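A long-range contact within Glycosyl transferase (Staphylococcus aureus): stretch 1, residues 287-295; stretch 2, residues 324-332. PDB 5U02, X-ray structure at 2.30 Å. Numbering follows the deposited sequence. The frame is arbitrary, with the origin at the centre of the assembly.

Stretch 1 287-295: KNKIILTGL
Stretch 2 324-332: ENEVEILLS

What holds the two stretches together most firmly? Backbone hydrogen bonds do, in an antiparallel ladder between strand 289-294 and strand 326-331, whose directions lie 163° apart and whose axes approach to 4.7 Å. Two residue pairs bond reciprocally. Ile290 N reaches Ile329 O at 3.0 Å, and Ile329 N returns to Ile290 O at 2.8 Å; Leu292 N to Val327 O and Val327 N to Leu292 O are both 2.9 Å. The ladder ends with Leu331 N to Asn288 O at 2.7 Å and Gly294 N to Asn325 O at 2.8 Å. At the latter end a side chain joins in: Asn325, with chi1 p (76°) and chi2 -37°, carries its amide back so that ND2 donates to Gly294 O at 3.0 Å.

What register and conformation does this ladder require? Paired residue numbers sum to 619, from Asn288 opposite Leu331 to Gly294 opposite Asn325. CA-CA distances are 5.0 Å in the hydrogen-bonded pairs Ile290-Ile329 and Leu292-Val327, and 4.8, 4.8 and 4.7 Å in the non-hydrogen-bonded pairs Lys289-Leu330, Ile291-Glu328 and Thr293-Glu326. Residues 289-293 are extended, with phi from -131° to -103° and psi from 122° to 131°, and Gly294 is at -73/120; residues 326-330 are also extended, phi -134° to -83° and psi 104° to 136°, and Leu331 is at -74/159. Asn288 (-135/16) and Asn325 (-125/15) depart from that form just before the strands. Carbonyls also receive CA-H contacts, such as Thr293 CA to Asn325 O at 3.2 Å and Ile291 CA to Val327 O at 3.3 Å.

Which charged and polar side chains meet? Lys289, Ile291, Thr293, Glu326, Glu328 and Leu330 share one face. Lys289 (m, t, t, t) runs its aliphatic chain past Glu328 (t, t, chi3 -83°), bringing CD to 3.4 Å from OE1. The salt bridge from Lys289 NZ to Glu328 OE1 is long, 3.9 Å, and NZ is also hydrogen-bonded elsewhere in the structure. Lys289 CE also lies 3.7 Å from Leu330 CD1, while Ile291 (m, m) sets CD1 3.9 Å from Glu328 CB, methyl against methylene.

How does the opposite face pack? Ile290, Leu292, Val327 and Ile329 are buried there. Ile290 and Ile329, both m, t, bring their CB atoms to 4.2 Å; Leu292 (m, t) and Val327 (t) repeat that CB-CB spacing. Leu331, also m, t, points toward the first stretch and places CD1 3.7 Å from Ile290 CD1, extending this apolar surface diagonally. Together the stretches bury 744 Å², summed over both sides.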

ATOM      1  N   LYS A 287      -2.937  12.846 -46.049  1.00 40.73           N
ATOM      2  CA  LYS A 287      -3.024  14.206 -45.540  1.00 40.14           C
ATOM      3  C   LYS A 287      -3.401  14.290 -44.069  1.00 35.07           C
ATOM      4  O   LYS A 287      -3.383  15.392 -43.510  1.00 34.76           O
ATOM      5  CB  LYS A 287      -4.035  15.026 -46.358  1.00 47.91           C
ATOM      6  CG  LYS A 287      -3.681  15.134 -47.832  1.00 56.75           C
ATOM      7  CD  LYS A 287      -2.274  15.697 -48.026  1.00 64.89           C
ATOM      8  CE  LYS A 287      -2.163  17.132 -47.518  1.00 68.62           C
ATOM      9  NZ  LYS A 287      -0.812  17.429 -46.963  1.00 69.05           N
ATOM     10  N   ASN A 288      -3.716  13.166 -43.420  1.00 32.32           N
ATOM     11  CA  ASN A 288      -4.244  13.212 -42.063  1.00 33.05           C
ATOM     12  C   ASN A 288      -3.598  12.180 -41.142  1.00 29.20           C
ATOM     13  O   ASN A 288      -4.143  11.898 -40.069  1.00 29.72           O
ATOM     14  CB  ASN A 288      -5.770  13.014 -42.079  1.00 29.00           C
ATOM     15  CG  ASN A 288      -6.184  11.658 -42.647  1.00 32.42           C
ATOM     16  OD1 ASN A 288      -5.395  10.974 -43.307  1.00 29.03           O
ATOM     17  ND2 ASN A 288      -7.429  11.270 -42.399  1.00 22.58           N
ATOM     18  N   LYS A 289      -2.455  11.610 -41.520  1.00 29.70           N
ATOM     19  CA  LYS A 289      -1.828  10.553 -40.736  1.00 32.89           C
ATOM     20  C   LYS A 289      -0.352  10.858 -40.529  1.00 32.99           C
ATOM     21  O   LYS A 289       0.380  11.117 -41.492  1.00 33.99           O
ATOM     22  CB  LYS A 289      -1.996   9.185 -41.407  1.00 34.30           C
ATOM     23  CG  LYS A 289      -3.402   8.610 -41.286  1.00 39.31           C
ATOM     24  CD  LYS A 289      -3.576   7.344 -42.123  1.00 47.33           C
ATOM     25  CE  LYS A 289      -4.982   6.782 -41.965  1.00 54.31           C
ATOM     26  NZ  LYS A 289      -5.303   5.729 -42.969  1.00 59.48           N
ATOM     27  N   ILE A 290       0.076  10.820 -39.272  1.00 28.95           N
ATOM     28  CA  ILE A 290       1.476  10.981 -38.899  1.00 25.52           C
ATOM     29  C   ILE A 290       2.005   9.611 -38.497  1.00 28.25           C
ATOM     30  O   ILE A 290       1.363   8.895 -37.717  1.00 27.46           O
ATOM     31  CB  ILE A 290       1.632  12.011 -37.768  1.00 24.85           C
ATOM     32  CG1 ILE A 290       1.052  13.356 -38.217  1.00 26.14           C
ATOM     33  CG2 ILE A 290       3.098  12.169 -37.373  1.00 26.22           C
ATOM     34  CD1 ILE A 290       0.916  14.381 -37.113  1.00 23.91           C
ATOM     35  N   ILE A 291       3.151   9.232 -39.054  1.00 27.09           N
ATOM     36  CA  ILE A 291       3.725   7.905 -38.856  1.00 26.90           C
ATOM     37  C   ILE A 291       5.047   8.056 -38.113  1.00 28.56           C
ATOM     38  O   ILE A 291       5.960   8.751 -38.582  1.00 25.40           O
ATOM     39  CB  ILE A 291       3.934   7.165 -40.188  1.00 28.77           C
ATOM     40  CG1 ILE A 291       2.634   7.094 -40.991  1.00 26.82           C
ATOM     41  CG2 ILE A 291       4.463   5.760 -39.928  1.00 26.32           C
ATOM     42  CD1 ILE A 291       1.543   6.308 -40.307  1.00 30.19           C
ATOM     43  N   LEU A 292       5.154   7.398 -36.964  1.00 29.40           N
ATOM     44  CA  LEU A 292       6.398   7.331 -36.211  1.00 26.42           C
ATOM     45  C   LEU A 292       7.013   5.959 -36.444  1.00 29.53           C
ATOM     46  O   LEU A 292       6.368   4.938 -36.184  1.00 29.92           O
ATOM     47  CB  LEU A 292       6.154   7.564 -34.723  1.00 23.45           C
ATOM     48  CG  LEU A 292       5.495   8.889 -34.333  1.00 29.16           C
ATOM     49  CD1 LEU A 292       5.348   8.967 -32.824  1.00 26.96           C
ATOM     50  CD2 LEU A 292       6.290  10.071 -34.866  1.00 28.94           C
ATOM     51  N   THR A 293       8.248   5.936 -36.943  1.00 23.86           N
ATOM     52  CA  THR A 293       8.937   4.691 -37.262  1.00 25.24           C
ATOM     53  C   THR A 293      10.193   4.565 -36.410  1.00 25.23           C
ATOM     54  O   THR A 293      11.066   5.440 -36.449  1.00 27.04           O
ATOM     55  CB  THR A 293       9.292   4.623 -38.749  1.00 26.95           C
ATOM     56  OG1 THR A 293       8.117   4.879 -39.529  1.00 34.40           O
ATOM     57  CG2 THR A 293       9.826   3.246 -39.104  1.00 22.68           C
ATOM     58  N   GLY A 294      10.275   3.488 -35.633  1.00 21.86           N
ATOM     59  CA  GLY A 294      11.508   3.160 -34.940  1.00 20.18           C
ATOM     60  C   GLY A 294      12.530   2.649 -35.938  1.00 25.04           C
ATOM     61  O   GLY A 294      12.287   1.640 -36.624  1.00 25.39           O
ATOM     62  N   LEU A 295      13.673   3.328 -36.046  1.00 25.53           N
ATOM     63  CA  LEU A 295      14.638   2.976 -37.086  1.00 32.24           C
ATOM     64  C   LEU A 295      15.476   1.763 -36.695  1.00 33.19           C
ATOM     65  O   LEU A 295      15.699   0.867 -37.517  1.00 32.86           O
ATOM     66  CB  LEU A 295      15.539   4.170 -37.392  1.00 30.42           C
ATOM     67  CG  LEU A 295      14.809   5.472 -37.721  1.00 31.12           C
ATOM     68  CD1 LEU A 295      15.809   6.566 -38.057  1.00 28.94           C
ATOM     69  CD2 LEU A 295      13.812   5.263 -38.862  1.00 29.88           C
ATOM     70  N   GLU A 324       5.202  -3.199 -34.501  1.00 36.86           N
ATOM     71  CA  GLU A 324       6.004  -3.017 -33.300  1.00 41.49           C
ATOM     72  C   GLU A 324       7.014  -1.883 -33.423  1.00 35.29           C
ATOM     73  O   GLU A 324       7.546  -1.444 -32.399  1.00 36.32           O
ATOM     74  CB  GLU A 324       6.708  -4.319 -32.922  1.00 52.64           C
ATOM     75  CG  GLU A 324       6.594  -4.625 -31.435  1.00 58.90           C
ATOM     76  CD  GLU A 324       6.770  -6.095 -31.123  1.00 59.07           C
ATOM     77  OE1 GLU A 324       7.854  -6.634 -31.415  1.00 60.02           O
ATOM     78  OE2 GLU A 324       5.815  -6.712 -30.599  1.00 59.98           O
ATOM     79  N   ASN A 325       7.272  -1.374 -34.631  1.00 28.75           N
ATOM     80  CA  ASN A 325       8.104  -0.185 -34.790  1.00 32.25           C
ATOM     81  C   ASN A 325       7.398   0.915 -35.577  1.00 36.21           C
ATOM     82  O   ASN A 325       8.051   1.857 -36.035  1.00 35.04           O
ATOM     83  CB  ASN A 325       9.436  -0.539 -35.454  1.00 30.61           C
ATOM     84  CG  ASN A 325       9.299  -0.786 -36.941  1.00 33.39           C
ATOM     85  OD1 ASN A 325       8.306  -1.351 -37.403  1.00 34.54           O
ATOM     86  ND2 ASN A 325      10.300  -0.353 -37.706  1.00 31.23           N
ATOM     87  N   GLU A 326       6.081   0.820 -35.748  1.00 35.14           N
ATOM     88  CA  GLU A 326       5.332   1.813 -36.505  1.00 34.04           C
ATOM     89  C   GLU A 326       4.079   2.214 -35.743  1.00 31.91           C
ATOM     90  O   GLU A 326       3.298   1.356 -35.314  1.00 22.91           O
ATOM     91  CB  GLU A 326       4.960   1.299 -37.897  1.00 41.10           C
ATOM     92  CG  GLU A 326       6.120   1.334 -38.872  1.00 49.03           C
ATOM     93  CD  GLU A 326       5.783   0.708 -40.201  1.00 55.74           C
ATOM     94  OE1 GLU A 326       6.145   1.299 -41.239  1.00 58.57           O
ATOM     95  OE2 GLU A 326       5.161  -0.375 -40.209  1.00 60.24           O
ATOM     96  N   VAL A 327       3.888   3.521 -35.601  1.00 31.83           N
ATOM     97  CA  VAL A 327       2.766   4.099 -34.882  1.00 31.35           C
ATOM     98  C   VAL A 327       2.063   5.070 -35.814  1.00 30.73           C
ATOM     99  O   VAL A 327       2.720   5.854 -36.508  1.00 31.00           O
ATOM    100  CB  VAL A 327       3.235   4.807 -33.597  1.00 38.07           C
ATOM    101  CG1 VAL A 327       2.198   5.787 -33.113  1.00 37.28           C
ATOM    102  CG2 VAL A 327       3.543   3.780 -32.519  1.00 43.11           C
ATOM    103  N   GLU A 328       0.736   5.016 -35.839  1.00 29.52           N
ATOM    104  CA  GLU A 328      -0.068   5.909 -36.658  1.00 28.98           C
ATOM    105  C   GLU A 328      -0.865   6.848 -35.765  1.00 27.42           C
ATOM    106  O   GLU A 328      -1.504   6.409 -34.802  1.00 24.21           O
ATOM    107  CB  GLU A 328      -1.012   5.127 -37.569  1.00 29.67           C
ATOM    108  CG  GLU A 328      -2.019   6.005 -38.287  1.00 34.55           C
ATOM    109  CD  GLU A 328      -3.115   5.203 -38.949  1.00 38.74           C
ATOM    110  OE1 GLU A 328      -2.894   4.716 -40.073  1.00 44.15           O
ATOM    111  OE2 GLU A 328      -4.194   5.054 -38.341  1.00 40.87           O
ATOM    112  N   ILE A 329      -0.828   8.133 -36.090  1.00 25.60           N
ATOM    113  CA  ILE A 329      -1.641   9.136 -35.422  1.00 24.19           C
ATOM    114  C   ILE A 329      -2.627   9.641 -36.463  1.00 27.42           C
ATOM    115  O   ILE A 329      -2.255  10.395 -37.368  1.00 29.38           O
ATOM    116  CB  ILE A 329      -0.799  10.272 -34.835  1.00 26.60           C
ATOM    117  CG1 ILE A 329       0.153   9.721 -33.765  1.00 30.84           C
ATOM    118  CG2 ILE A 329      -1.704  11.345 -34.239  1.00 25.64           C
ATOM    119  CD1 ILE A 329       1.100  10.748 -33.182  1.00 30.04           C
ATOM    120  N   LEU A 330      -3.878   9.193 -36.353  1.00 27.41           N
ATOM    121  CA  LEU A 330      -4.945   9.588 -37.272  1.00 28.21           C
ATOM    122  C   LEU A 330      -5.502  10.929 -36.813  1.00 25.55           C
ATOM    123  O   LEU A 330      -6.256  11.001 -35.841  1.00 25.95           O
ATOM    124  CB  LEU A 330      -6.033   8.521 -37.316  1.00 29.96           C
ATOM    125  CG  LEU A 330      -7.262   8.813 -38.177  1.00 33.46           C
ATOM    126  CD1 LEU A 330      -6.861   9.005 -39.634  1.00 35.28           C
ATOM    127  CD2 LEU A 330      -8.305   7.706 -38.041  1.00 29.70           C
ATOM    128  N   LEU A 331      -5.135  11.997 -37.521  1.00 24.16           N
ATOM    129  CA  LEU A 331      -5.506  13.346 -37.123  1.00 26.03           C
ATOM    130  C   LEU A 331      -6.982  13.617 -37.402  1.00 31.51           C
ATOM    131  O   LEU A 331      -7.619  12.963 -38.233  1.00 35.05           O
ATOM    132  CB  LEU A 331      -4.649  14.374 -37.859  1.00 25.93           C
ATOM    133  CG  LEU A 331      -3.152  14.331 -37.578  1.00 25.03           C
ATOM    134  CD1 LEU A 331      -2.431  15.306 -38.484  1.00 26.53           C
ATOM    135  CD2 LEU A 331      -2.897  14.663 -36.118  1.00 27.00           C
ATOM    136  N   SER A 332      -7.523  14.615 -36.697  1.00 28.30           N
ATOM    137  CA  SER A 332      -8.923  14.989 -36.853  1.00 33.30           C
ATOM    138  C   SER A 332      -9.176  15.837 -38.091  1.00 33.96           C
ATOM    139  O   SER A 332     -10.341  16.039 -38.455  1.00 29.40           O
ATOM    140  CB  SER A 332      -9.408  15.748 -35.619  1.00 39.29           C
ATOM    141  OG  SER A 332      -8.799  17.025 -35.547  1.00 45.97           O
TER